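Local coordinates for enoyl-CoA hydratase (Mycolicibacterium smegmatis, PDB 7MCM) that hydrates the double bond of trans-2-enoyl-CoA thioesters to (3S)-3-hydroxyacyl-CoA, probably in fatty acid metabolism, as a member of the crotonase-like family, at the interface of chains A and B. Residues are numbered along the deposited sequence; one frame, centred on the assembly and turned at random. Chains: chain A/B, Enoyl-CoA hydratase.

Contact 1: the interface of chains A and B. Residues chain A 103, 152-153, 156-157; chain B 231, 234-235.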
# COMPACT_ATOMS: atom_id res chain seq x y z
N GLN A 103 -15.97 -5.69 10.96
CA GLN A 103 -15.47 -4.76 9.94
C GLN A 103 -16.61 -4.12 9.16
O GLN A 103 -16.46 -2.99 8.67
CB GLN A 103 -14.50 -5.46 9.00
CG GLN A 103 -13.18 -5.80 9.68
CD GLN A 103 -12.56 -4.63 10.46
OE1 GLN A 103 -12.19 -3.60 9.89
NE2 GLN A 103 -12.46 -4.80 11.79
N ASP A 152 -7.57 -15.24 13.91
CA ASP A 152 -8.72 -14.38 13.63
C ASP A 152 -8.32 -12.95 13.27
O ASP A 152 -9.20 -12.08 13.20
CB ASP A 152 -9.66 -14.37 14.84
CG ASP A 152 -8.97 -13.95 16.11
OD1 ASP A 152 -7.78 -13.55 16.05
OD2 ASP A 152 -9.59 -14.07 17.19
N GLY A 153 -7.04 -12.68 13.03
CA GLY A 153 -6.60 -11.34 12.69
C GLY A 153 -6.15 -10.49 13.85
O GLY A 153 -5.86 -9.30 13.65
N TRP A 156 -3.15 -8.17 13.46
CA TRP A 156 -3.28 -6.91 12.74
C TRP A 156 -3.76 -5.79 13.66
O TRP A 156 -3.27 -4.67 13.59
CB TRP A 156 -4.23 -7.07 11.55
CG TRP A 156 -4.20 -5.95 10.53
CD1 TRP A 156 -3.38 -5.87 9.44
CD2 TRP A 156 -5.04 -4.79 10.49
NE1 TRP A 156 -3.65 -4.73 8.73
CE2 TRP A 156 -4.66 -4.04 9.36
CE3 TRP A 156 -6.06 -4.30 11.31
CZ2 TRP A 156 -5.27 -2.83 9.02
CZ3 TRP A 156 -6.67 -3.09 10.97
CH2 TRP A 156 -6.27 -2.37 9.83
N PHE A 157 -4.69 -6.09 14.56
CA PHE A 157 -5.28 -5.07 15.42
C PHE A 157 -4.44 -4.76 16.65
O PHE A 157 -4.45 -3.61 17.12
CB PHE A 157 -6.67 -5.50 15.85
CG PHE A 157 -7.65 -5.56 14.72
CD1 PHE A 157 -8.30 -4.41 14.30
CD2 PHE A 157 -7.91 -6.76 14.08
CE1 PHE A 157 -9.20 -4.47 13.25
CE2 PHE A 157 -8.80 -6.82 13.03
CZ PHE A 157 -9.46 -5.67 12.63
N LEU B 231 -5.62 -5.74 6.27
CA LEU B 231 -6.28 -6.73 7.12
C LEU B 231 -6.56 -8.01 6.34
O LEU B 231 -6.33 -9.12 6.86
CB LEU B 231 -7.58 -6.15 7.68
CG LEU B 231 -8.45 -7.11 8.50
CD1 LEU B 231 -7.67 -7.62 9.67
CD2 LEU B 231 -9.72 -6.38 8.95
N THR B 234 -3.51 -10.20 6.15
CA THR B 234 -3.21 -10.84 7.42
C THR B 234 -4.19 -11.97 7.70
O THR B 234 -3.78 -13.04 8.15
CB THR B 234 -3.23 -9.79 8.54
OG1 THR B 234 -2.18 -8.85 8.33
CG2 THR B 234 -3.05 -10.45 9.89
N LEU B 235 -5.48 -11.77 7.40
CA LEU B 235 -6.48 -12.83 7.61
C LEU B 235 -6.19 -14.05 6.75
O LEU B 235 -6.34 -15.19 7.21
CB LEU B 235 -7.88 -12.30 7.32
CG LEU B 235 -8.47 -11.27 8.29
CD1 LEU B 235 -9.81 -10.77 7.74
CD2 LEU B 235 -8.65 -11.87 9.67
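B:Leu231 lies over one face of the A:Trp156 indole, where two subunits of this crotonase-family hydratase meet through helix 154-162 of chain A and the start of helix 231-241 of chain B. No N or O of one chain comes within bonding distance of the other here, and apolar packing carries the patch. The leucine crosses the indole at about a right angle. Its CA sits 3.7 Å from the centroid of the five-membered ring of A:Trp156, a CH-pi contact, while CB stands over the centre of the whole bicycle, 3.9 Å above its plane. With CG anti to the backbone N (chi1 176°), the leucine runs on past the indole and its two methyls part. CD1 of B:Leu231 goes to the rim of A:Phe157, 3.6 Å from CE2, and also overhangs A:Trp156. CD2 of B:Leu231 meets A:Gln103 tip to tip, touching the aliphatic CG at 3.6 Å; the glutamine chain is bent at chi2 (-49°), which brings its amide carbon against the same methyl. Within chain A the indole turns its edge to the phenyl face, CE3 of A:Trp156 standing 3.6 Å above the centre of the A:Phe157 ring. One turn along the chain B helix, B:Thr234 crosses A:Trp156 at about a right angle, its hydroxyl OG1 3.4 Å from CD1 and its methyl against CB. B:Leu235 brings CD2 to within 3.7 Å of CA of A:Gly153.

Contact 2: the interface of chains A and B. Residues chain A 144-145, 172-173, 175; chain B 207, 210-212.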
# COMPACT_ATOMS: atom_id res chain seq x y z
N VAL A 144 0.03 -18.50 21.42
CA VAL A 144 1.38 -19.09 21.32
C VAL A 144 1.58 -20.20 22.35
O VAL A 144 2.28 -21.19 22.08
CB VAL A 144 2.46 -17.99 21.46
CG1 VAL A 144 2.49 -17.47 22.89
CG2 VAL A 144 3.85 -18.51 21.04
N GLN A 145 0.97 -20.07 23.53
CA GLN A 145 1.13 -21.07 24.57
C GLN A 145 0.48 -22.38 24.18
O GLN A 145 0.79 -23.42 24.78
CB GLN A 145 0.53 -20.55 25.88
CG GLN A 145 1.08 -19.17 26.27
CD GLN A 145 0.89 -18.85 27.73
OE1 GLN A 145 0.19 -19.57 28.45
NE2 GLN A 145 1.53 -17.78 28.20
N LEU A 172 4.15 -13.08 21.91
CA LEU A 172 5.23 -14.04 21.97
C LEU A 172 5.36 -14.69 23.34
O LEU A 172 5.90 -15.80 23.44
CB LEU A 172 6.55 -13.37 21.57
CG LEU A 172 6.48 -12.72 20.18
CD1 LEU A 172 7.74 -11.91 19.89
CD2 LEU A 172 6.22 -13.73 19.09
N THR A 173 4.90 -14.03 24.40
CA THR A 173 4.83 -14.69 25.70
C THR A 173 3.48 -15.32 25.96
O THR A 173 3.40 -16.35 26.66
CB THR A 173 5.14 -13.70 26.83
OG1 THR A 173 4.06 -12.76 26.97
CG2 THR A 173 6.43 -12.94 26.56
N ASP A 175 1.33 -14.04 27.86
CA ASP A 175 1.04 -13.83 29.27
C ASP A 175 -0.08 -12.81 29.48
O ASP A 175 -0.43 -12.02 28.59
CB ASP A 175 2.30 -13.38 30.01
CG ASP A 175 3.34 -14.47 30.07
OD1 ASP A 175 2.97 -15.66 29.88
OD2 ASP A 175 4.53 -14.15 30.30
N ARG B 207 10.07 -15.81 29.24
CA ARG B 207 8.62 -15.76 29.09
C ARG B 207 8.21 -16.07 27.65
O ARG B 207 7.10 -16.57 27.41
CB ARG B 207 8.09 -14.38 29.48
CG ARG B 207 8.14 -14.02 30.97
CD ARG B 207 7.82 -12.52 31.15
NE ARG B 207 6.53 -12.19 30.54
CZ ARG B 207 6.13 -10.98 30.19
NH1 ARG B 207 6.89 -9.91 30.37
NH2 ARG B 207 4.92 -10.83 29.66
N LYS B 210 9.52 -20.23 26.90
CA LYS B 210 8.74 -21.33 27.48
C LYS B 210 7.75 -21.91 26.48
O LYS B 210 7.33 -23.06 26.65
CB LYS B 210 8.01 -20.84 28.74
CG LYS B 210 6.89 -19.77 28.47
CD LYS B 210 6.00 -19.64 29.72
CE LYS B 210 4.84 -18.67 29.53
NZ LYS B 210 5.32 -17.26 29.47
N ASN B 211 7.41 -21.17 25.44
CA ASN B 211 6.40 -21.55 24.46
C ASN B 211 6.99 -22.38 23.33
O ASN B 211 8.20 -22.29 23.06
CB ASN B 211 5.74 -20.29 23.92
CG ASN B 211 5.07 -19.51 25.00
OD1 ASN B 211 4.28 -20.07 25.75
ND2 ASN B 211 5.41 -18.22 25.14
N PRO B 212 6.17 -23.18 22.65
CA PRO B 212 6.68 -24.02 21.56
C PRO B 212 7.44 -23.19 20.53
O PRO B 212 6.94 -22.18 20.03
CB PRO B 212 5.41 -24.64 20.96
CG PRO B 212 4.43 -24.64 22.08
CD PRO B 212 4.72 -23.39 22.86
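A:Asp175 and B:Arg207 form a salt bridge between two subunits of this enoyl-CoA hydratase/isomerase family member, just beyond helix 164-173 of chain A and near the end of helix 197-209 of chain B. The carboxylate and guanidinium are nearly coplanar, 19° apart. NE of B:Arg207 reaches OD2 of A:Asp175 at 2.8 Å in an almost straight bond, nearly along the C-O axis; the bend at chi3 (56°) turns the NE edge of the guanidinium to the carboxylate, with NH2 adding a weak bond to the same oxygen. B:Lys210 comes to this carboxylate tip to tip, its NZ 2.9 Å from OD1 of A:Asp175, on that oxygen's syn lone pair. NZ of B:Lys210 also donates to the backbone O of B:Arg207 at 2.8 Å, in the carbonyl plane and on a lone pair, which helps fix its position. Two basic groups beside one carboxylate would be expected to favour its ionised form. B:Asn211 carries the neutral half of the patch. Its ND2 donates to O of A:Thr173 at 3.1 Å from above the carbonyl plane, and more weakly to O of A:Leu172. O of A:Thr173 takes a second bond, in its carbonyl plane and on a lone pair, from NE2 of A:Gln145 at 2.8 Å. CG of A:Gln145 lies 3.4 Å from OD1 of B:Asn211.

Contact 3: the interface of chains A and B. Residues chain A 155-156, 159-160, 164; chain B 222-223, 226, 234.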
# COMPACT_ATOMS: atom_id res chain seq x y z
N THR A 155 -3.34 -10.29 15.22
CA THR A 155 -2.01 -9.69 15.02
C THR A 155 -2.07 -8.40 14.20
O THR A 155 -1.12 -7.60 14.24
CB THR A 155 -1.06 -10.67 14.31
OG1 THR A 155 -1.59 -11.04 13.03
CG2 THR A 155 -0.84 -11.94 15.15
N TRP A 156 -3.15 -8.17 13.46
CA TRP A 156 -3.28 -6.91 12.74
C TRP A 156 -3.76 -5.79 13.66
O TRP A 156 -3.27 -4.67 13.59
CB TRP A 156 -4.23 -7.07 11.55
CG TRP A 156 -4.20 -5.95 10.53
CD1 TRP A 156 -3.38 -5.87 9.44
CD2 TRP A 156 -5.04 -4.79 10.49
NE1 TRP A 156 -3.65 -4.73 8.73
CE2 TRP A 156 -4.66 -4.04 9.36
CE3 TRP A 156 -6.06 -4.30 11.31
CZ2 TRP A 156 -5.27 -2.83 9.02
CZ3 TRP A 156 -6.67 -3.09 10.97
CH2 TRP A 156 -6.27 -2.37 9.83
N PRO A 159 -1.08 -4.49 17.39
CA PRO A 159 -0.05 -3.44 17.34
C PRO A 159 -0.63 -2.05 17.17
O PRO A 159 0.02 -1.07 17.55
CB PRO A 159 0.81 -3.83 16.12
CG PRO A 159 0.49 -5.22 15.86
CD PRO A 159 -0.92 -5.44 16.29
N ARG A 160 -1.84 -1.94 16.63
CA ARG A 160 -2.46 -0.64 16.49
C ARG A 160 -3.14 -0.17 17.77
O ARG A 160 -3.47 1.01 17.88
CB ARG A 160 -3.44 -0.68 15.31
CG ARG A 160 -2.68 -0.86 13.99
CD ARG A 160 -3.52 -1.50 12.90
NE ARG A 160 -2.85 -1.42 11.60
CZ ARG A 160 -2.07 -2.36 11.08
NH1 ARG A 160 -1.81 -3.49 11.72
NH2 ARG A 160 -1.54 -2.16 9.87
N TRP A 164 3.93 -1.77 18.45
CA TRP A 164 4.42 -3.06 17.99
C TRP A 164 5.20 -3.80 19.07
O TRP A 164 5.05 -5.03 19.21
CB TRP A 164 5.25 -2.86 16.73
CG TRP A 164 5.35 -4.10 15.94
CD1 TRP A 164 4.46 -4.57 15.00
CD2 TRP A 164 6.40 -5.07 16.02
NE1 TRP A 164 4.91 -5.77 14.49
CE2 TRP A 164 6.10 -6.09 15.09
CE3 TRP A 164 7.58 -5.16 16.78
CZ2 TRP A 164 6.93 -7.18 14.90
CZ3 TRP A 164 8.40 -6.25 16.59
CH2 TRP A 164 8.07 -7.25 15.66
N LEU B 222 3.82 -13.59 11.51
CA LEU B 222 2.53 -12.92 11.38
C LEU B 222 2.58 -11.47 11.83
O LEU B 222 1.99 -10.60 11.17
CB LEU B 222 1.45 -13.64 12.20
CG LEU B 222 0.38 -14.34 11.40
CD1 LEU B 222 -0.77 -14.77 12.32
CD2 LEU B 222 -0.12 -13.43 10.29
N LEU B 223 3.23 -11.19 12.96
CA LEU B 223 3.34 -9.80 13.41
C LEU B 223 4.07 -8.94 12.39
O LEU B 223 3.67 -7.80 12.14
CB LEU B 223 4.04 -9.74 14.76
CG LEU B 223 3.21 -10.12 15.98
CD1 LEU B 223 4.09 -10.49 17.16
CD2 LEU B 223 2.27 -8.96 16.33
N SER B 226 1.78 -7.92 9.66
CA SER B 226 0.77 -6.94 10.03
C SER B 226 1.30 -5.50 10.01
O SER B 226 0.50 -4.56 9.88
CB SER B 226 0.20 -7.30 11.40
OG SER B 226 -0.16 -8.69 11.46
N THR B 234 -3.51 -10.20 6.15
CA THR B 234 -3.21 -10.84 7.42
C THR B 234 -4.19 -11.97 7.70
O THR B 234 -3.78 -13.04 8.15
CB THR B 234 -3.23 -9.79 8.54
OG1 THR B 234 -2.18 -8.85 8.33
CG2 THR B 234 -3.05 -10.45 9.89
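The hydroxyls of A:Thr155 and B:Ser226 face each other across the helix-to-helix interface of this crotonase-fold enzyme, hydrogen-bonded at 3.2 Å between OG1 and OG. The threonine OG1 sits between its backbone N and carbonyl carbon (chi1 60°), which turns it toward the serine and leaves CG2 for the B:Leu222 side chain. Further along, A:Arg160 grips the carbonyl O of B:Ser226 end-on, NH1 at 3.1 Å and NH2 at 3.2 Å, with that oxygen in the guanidinium plane. NH2 arrives nearly in line with the C=O bond, whereas NH1 lies above the carbonyl plane. At the other flank, NE1 of A:Trp164 points at O of B:Leu223 in a weak bond, and CZ2 rests on the leucine CB at 3.9 Å. Behind this shell, A:Trp156 positions the arginine: CE2 of its indole lies 3.5 Å from the guanidinium plane, over the centre of that face, and its backbone O accepts from NH1 in the carbonyl plane. The serine hydrogen is contested: a weak bond to the backbone O of A:Thr155 competes with one inside helix 213-228, and if the latter prevails A:Thr155 would be the donor between the hydroxyls. There OG of B:Ser226 donates to the backbone O of B:Leu222 at 2.9 Å.

Contacts 1 and 3 adjoin, the centres of their C-alpha atoms about 8 Å apart, and share A:Trp156 and B:Thr234. Helix 154-162 of chain A thereby engages both helix 213-228 and helix 231-241 of chain B. The C-alpha centre of contact 2 lies about 21 Å from that of contact 1 and about 17 Å from that of contact 3, yet helix 164-173 contributes to contacts 2 and 3. Apolar packing thus merges into a polar helix contact, with a charged patch farther off. The deposited assembly holds six copies, consistent with the hexamers common among crotonases; contacts of this kind would help join subunits there.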